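Local coordinates for Lys-gingipain W83 (Porphyromonas gingivalis, PDB 6I9A), which cleaves proteins after lysine as a secreted cysteine proteinase of family C25, acting on haemoglobin, collagen and immunoglobulins and possibly serving as a virulence factor, at residues Met16-Gly21 against Phe79-Gly84; Ala22-Ala27 against Met121-Pro126. All blocks are in the same frame, centred on the assembly; numbering follows the deposited sequence. Where two conformers were deposited one is given.

Contact 1: Met16-Gly21 against Phe79-Gly84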
loop_
_atom_site.group_PDB
_atom_site.type_symbol
_atom_site.label_atom_id
_atom_site.label_comp_id
_atom_site.label_asym_id
_atom_site.label_seq_id
_atom_site.Cartn_x
_atom_site.Cartn_y
_atom_site.Cartn_z
ATOM N N MET A 16 -13.167 4.809 2.875
ATOM C CA MET A 16 -12.812 3.647 2.055
ATOM C C MET A 16 -14.075 2.940 1.575
ATOM O O MET A 16 -14.946 2.589 2.393
ATOM C CB MET A 16 -11.931 2.677 2.866
ATOM C CG MET A 16 -11.672 1.344 2.184
ATOM S SD MET A 16 -10.723 0.244 3.320
ATOM C CE MET A 16 -9.043 0.940 2.931
ATOM N N LEU A 17 -14.163 2.733 0.256
ATOM C CA LEU A 17 -15.209 1.954 -0.369
ATOM C C LEU A 17 -14.645 0.537 -0.496
ATOM O O LEU A 17 -13.536 0.359 -1.042
ATOM C CB LEU A 17 -15.531 2.560 -1.749
ATOM C CG LEU A 17 -16.496 1.760 -2.595
ATOM C CD1 LEU A 17 -17.879 1.637 -1.921
ATOM C CD2 LEU A 17 -16.734 2.447 -3.927
ATOM N N VAL A 18 -15.374 -0.455 -0.006
ATOM C CA VAL A 18 -14.982 -1.840 -0.100
ATOM C C VAL A 18 -15.952 -2.574 -0.982
ATOM O O VAL A 18 -17.174 -2.513 -0.745
ATOM C CB VAL A 18 -14.922 -2.509 1.302
ATOM C CG1 VAL A 18 -14.501 -3.980 1.200
ATOM C CG2 VAL A 18 -14.024 -1.721 2.259
ATOM N N VAL A 19 -15.472 -3.252 -2.019
ATOM C CA VAL A 19 -16.319 -4.140 -2.849
ATOM C C VAL A 19 -15.734 -5.529 -2.778
ATOM O O VAL A 19 -14.559 -5.717 -3.113
ATOM C CB VAL A 19 -16.379 -3.630 -4.306
ATOM C CG1 VAL A 19 -17.188 -4.608 -5.164
ATOM C CG2 VAL A 19 -16.947 -2.195 -4.369
ATOM N N ALA A 20 -16.505 -6.463 -2.219
ATOM C CA ALA A 20 -16.011 -7.768 -1.897
ATOM C C ALA A 20 -16.870 -8.870 -2.463
ATOM O O ALA A 20 -18.113 -8.786 -2.467
ATOM C CB ALA A 20 -15.940 -7.921 -0.386
ATOM N N GLY A 21 -16.242 -9.996 -2.765
ATOM C CA GLY A 21 -17.017 -11.169 -3.108
ATOM C C GLY A 21 -17.830 -11.559 -1.891
ATOM O O GLY A 21 -17.358 -11.529 -0.735
ATOM N N PHE A 79 -9.797 5.474 -0.565
ATOM C CA PHE A 79 -9.413 4.136 -0.951
ATOM C C PHE A 79 -10.551 3.357 -1.542
ATOM O O PHE A 79 -11.711 3.493 -1.124
ATOM C CB PHE A 79 -8.938 3.314 0.262
ATOM C CG PHE A 79 -7.642 3.809 0.871
ATOM C CD1 PHE A 79 -6.409 3.496 0.288
ATOM C CD2 PHE A 79 -7.649 4.592 2.031
ATOM C CE1 PHE A 79 -5.216 3.971 0.864
ATOM C CE2 PHE A 79 -6.467 5.048 2.595
ATOM C CZ PHE A 79 -5.271 4.777 1.975
ATOM N N LEU A 80 -10.197 2.469 -2.464
ATOM C CA LEU A 80 -11.049 1.435 -3.027
ATOM C C LEU A 80 -10.391 0.096 -2.750
ATOM O O LEU A 80 -9.345 -0.187 -3.293
ATOM C CB LEU A 80 -11.274 1.670 -4.535
ATOM C CG LEU A 80 -11.993 0.541 -5.261
ATOM C CD1 LEU A 80 -13.443 0.362 -4.752
ATOM C CD2 LEU A 80 -12.006 0.803 -6.774
ATOM N N ALA A 81 -11.040 -0.730 -1.903
ATOM C CA ALA A 81 -10.556 -2.060 -1.571
ATOM C C ALA A 81 -11.375 -3.102 -2.313
ATOM O O ALA A 81 -12.586 -3.197 -2.124
ATOM C CB ALA A 81 -10.667 -2.299 -0.078
ATOM N N LEU A 82 -10.743 -3.848 -3.206
ATOM C CA LEU A 82 -11.366 -4.943 -3.944
ATOM C C LEU A 82 -10.983 -6.214 -3.245
ATOM O O LEU A 82 -9.794 -6.478 -3.025
ATOM C CB LEU A 82 -10.872 -4.950 -5.413
ATOM C CG LEU A 82 -11.028 -3.640 -6.156
ATOM C CD1 LEU A 82 -10.386 -3.754 -7.553
ATOM C CD2 LEU A 82 -12.532 -3.268 -6.285
ATOM N N VAL A 83 -11.967 -7.013 -2.826
ATOM C CA VAL A 83 -11.703 -8.233 -2.067
ATOM C C VAL A 83 -12.172 -9.441 -2.871
ATOM O O VAL A 83 -13.379 -9.614 -3.088
ATOM C CB VAL A 83 -12.371 -8.176 -0.674
ATOM C CG1 VAL A 83 -12.037 -9.433 0.113
ATOM C CG2 VAL A 83 -11.929 -6.915 0.061
ATOM N N GLY A 84 -11.216 -10.236 -3.310
ATOM C CA GLY A 84 -11.483 -11.394 -4.149
ATOM C C GLY A 84 -10.560 -11.457 -5.345
ATOM O O GLY A 84 -9.883 -10.479 -5.693
#

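Contact 2: Ala22-Ala27 against Met121-Pro126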
loop_
_atom_site.group_PDB
_atom_site.type_symbol
_atom_site.label_atom_id
_atom_site.label_comp_id
_atom_site.label_asym_id
_atom_site.label_seq_id
_atom_site.Cartn_x
_atom_site.Cartn_y
_atom_site.Cartn_z
ATOM N N ALA A 22 -19.057 -12.005 -2.145
ATOM C CA ALA A 22 -19.978 -12.373 -1.072
ATOM C C ALA A 22 -19.446 -13.461 -0.136
ATOM O O ALA A 22 -19.837 -13.493 1.042
ATOM C CB ALA A 22 -21.307 -12.796 -1.694
ATOM N N LYS A 23 -18.560 -14.368 -0.611
ATOM C CA LYS A 23 -18.083 -15.455 0.249
ATOM C C LYS A 23 -17.154 -14.977 1.359
ATOM O O LYS A 23 -16.835 -15.720 2.286
ATOM C CB LYS A 23 -17.336 -16.491 -0.581
ATOM C CG LYS A 23 -18.262 -17.195 -1.554
ATOM C CD LYS A 23 -17.555 -18.221 -2.394
ATOM C CE LYS A 23 -18.589 -18.806 -3.335
ATOM N NZ LYS A 23 -17.968 -19.672 -4.358
ATOM N N PHE A 24 -16.696 -13.726 1.290
ATOM C CA PHE A 24 -15.660 -13.208 2.209
ATOM C C PHE A 24 -16.212 -12.458 3.402
ATOM O O PHE A 24 -15.421 -11.966 4.203
ATOM C CB PHE A 24 -14.698 -12.276 1.425
ATOM C CG PHE A 24 -13.920 -13.040 0.371
ATOM C CD1 PHE A 24 -12.995 -14.016 0.740
ATOM C CD2 PHE A 24 -14.122 -12.795 -0.982
ATOM C CE1 PHE A 24 -12.276 -14.727 -0.209
ATOM C CE2 PHE A 24 -13.423 -13.538 -1.946
ATOM C CZ PHE A 24 -12.477 -14.483 -1.556
ATOM N N LYS A 25 -17.552 -12.356 3.564
ATOM C CA LYS A 25 -18.098 -11.514 4.616
ATOM C C LYS A 25 -17.557 -11.867 6.024
ATOM O O LYS A 25 -17.118 -10.976 6.744
ATOM C CB LYS A 25 -19.629 -11.616 4.557
ATOM C CG LYS A 25 -20.360 -10.632 5.452
ATOM C CD LYS A 25 -21.857 -10.588 5.118
ATOM C CE LYS A 25 -22.595 -9.604 5.996
ATOM N NZ LYS A 25 -22.109 -8.199 5.828
ATOM N N GLU A 26 -17.565 -13.132 6.413
ATOM C CA GLU A 26 -17.126 -13.452 7.765
ATOM C C GLU A 26 -15.630 -13.230 7.951
ATOM O O GLU A 26 -15.216 -12.638 8.949
ATOM C CB GLU A 26 -17.495 -14.906 8.035
ATOM C CG GLU A 26 -17.049 -15.434 9.387
ATOM C CD GLU A 26 -17.421 -16.890 9.624
ATOM O OE1 GLU A 26 -17.708 -17.622 8.648
ATOM O OE2 GLU A 26 -17.419 -17.299 10.804
ATOM N N ALA A 27 -14.823 -13.679 6.972
ATOM C CA ALA A 27 -13.375 -13.521 7.080
ATOM C C ALA A 27 -12.953 -12.045 7.080
ATOM O O ALA A 27 -11.942 -11.692 7.690
ATOM C CB ALA A 27 -12.672 -14.274 5.943
ATOM N N MET A 121 -7.242 -7.349 -2.340
ATOM C CA MET A 121 -7.003 -8.429 -1.405
ATOM C C MET A 121 -7.442 -9.679 -2.137
ATOM O O MET A 121 -8.599 -10.109 -2.027
ATOM C CB MET A 121 -7.806 -8.188 -0.119
ATOM C CG MET A 121 -7.528 -6.822 0.519
ATOM S SD MET A 121 -6.069 -6.841 1.570
ATOM C CE MET A 121 -6.830 -7.417 2.955
ATOM N N SER A 122 -6.565 -10.237 -2.969
ATOM C CA SER A 122 -6.933 -11.387 -3.806
ATOM C C SER A 122 -6.785 -12.684 -3.028
ATOM O O SER A 122 -5.672 -13.026 -2.575
ATOM C CB SER A 122 -6.057 -11.433 -5.059
ATOM O OG SER A 122 -6.483 -12.590 -5.765
ATOM N N ALA A 123 -7.889 -13.415 -2.899
ATOM C CA ALA A 123 -7.921 -14.672 -2.168
ATOM C C ALA A 123 -8.802 -15.636 -2.918
ATOM O O ALA A 123 -9.785 -15.208 -3.531
ATOM C CB ALA A 123 -8.479 -14.439 -0.766
ATOM N N SER A 124 -8.510 -16.945 -2.795
ATOM C CA SER A 124 -9.348 -17.963 -3.395
ATOM C C SER A 124 -10.216 -18.670 -2.367
ATOM O O SER A 124 -11.007 -19.563 -2.729
ATOM C CB SER A 124 -8.482 -18.984 -4.129
ATOM O OG SER A 124 -7.705 -19.779 -3.255
ATOM N N SER A 125 -10.058 -18.355 -1.108
ATOM C CA SER A 125 -10.826 -18.944 -0.029
ATOM C C SER A 125 -10.886 -17.946 1.116
ATOM O O SER A 125 -9.979 -17.106 1.265
ATOM C CB SER A 125 -10.129 -20.223 0.440
ATOM O OG SER A 125 -8.908 -19.922 1.094
ATOM N N PRO A 126 -11.881 -18.067 2.021
ATOM C CA PRO A 126 -11.872 -17.225 3.238
ATOM C C PRO A 126 -10.600 -17.414 4.063
ATOM O O PRO A 126 -10.071 -16.420 4.589
ATOM C CB PRO A 126 -13.117 -17.700 4.004
ATOM C CG PRO A 126 -14.047 -18.186 2.884
ATOM C CD PRO A 126 -13.103 -18.899 1.941
#

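Contact 1: Met16-Gly21 against Phe79-Gly84
M16 opens the pairing with its methyl CE, which lies 3.6 Å from F79 CB and 3.8 Å from F79 CG, where the ring joins the chain. Its CG is anti to the backbone N, and in the conformer given the bend at chi3 (-83°) places CE there, while SD comes to 4.2 Å from A81 CB. One residue on, the L17 amide donates to F79 O and L17 O accepts from A81 N, the latter N-H···O angle being 168°. On the face of L17, V19, L80 and L82, the L17 and L80 side chains lie side by side and point the same way, with CD2 of L17 4.0 Å from CD1 of L80. V18 turns to the other face: its CG2 meets A81 CB and its CG1 lies 4.1 Å from V83 CG2, the two valine side chains crossing obliquely. V19 repeats the pattern of L17, its N bonded to A81 O and its O to V83 N. A20 follows on the V18 face, where A20 CB and V83 CB approach to 3.6 Å, at the closest CA pair of the register. G21 N then donates to V83 O, extending the bonding one residue past the strand. W31 and L28 of helix 25-37 pack on the face of M16, A20, A81 and V83. Five hydrogen bonds of equal length, 2.9 Å, and strand axes 4.7 Å apart at 16° identify neighbouring parallel strands. Strands 40-46 and 117-121 flank the pair on its outer sides, completing a four-stranded parallel sheet ordered 2-1-3-4 in the alpha/beta catalytic domain of gingipain.

Contact 2: Ala22-Ala27 against Met121-Pro126
The CE1-CZ end of the F24 ring rests against A123, S125 and P126. CZ stands 3.4 Å from A123 O, CE1 is 3.8 Å from A123 CB, and S125 O lies at the ring edge, near its plane, 3.6 Å from CE1. That position would place the partial negative charge of S125 O beside the weakly positive C-H rim of the ring. CG is anti to the carbonyl carbon (chi1 -65°), and the ring beyond it reaches the 121-126 segment. This is the tight, buried half of the contact. No hydrogen bond joins the two segments, so the fit rests on van der Waals packing and the approach of these two carbonyl oxygens to the ring.

The looser half lies around P126, which is partly exposed. A27 CB touches P126 O at 3.6 Å and P126 CB at 4.0 Å, a small patch between two helix starts, and P126 CG sits 3.8 Å from K23 O. The K23 side chain is exposed and makes no close contact with the 121-126 segment. S125, whose CB points away from the 22-27 segment, N-caps helix 126-141, OG accepting from E128 N.

F24 also packs on L129 and A27 on T130, both of helix 126-141. The contact therefore joins residues K23 to A27, at the N-terminal end of helix 25-37 and just after strand 14-20, to the loop that leads from strand 117-121 into helix 126-141, setting the N-terminal ends of the two helices against each other.

Contact 1 is fully buried sheet core, whereas contact 2 is a partly buried junction nearer the surface, and the areas buried between segments, 481 against 232 Å², follow that difference. Regular main-chain hydrogen bonds define the first; the second has none across it and depends on packing round one aromatic ring. Both are tied to the same parallel sheet: contact 1 lies within it, contact 2 on the connections leaving strands 14-20 and 117-121. Strand 79-83 pairs with strand 117-121, L82 O probably accepting from M121 N and G84 N probably donating to M121 O. The contacts also touch directly: F24 CE2 packs 3.6 Å from CA of G84, the residue just past the C-terminal end of strand 79-83.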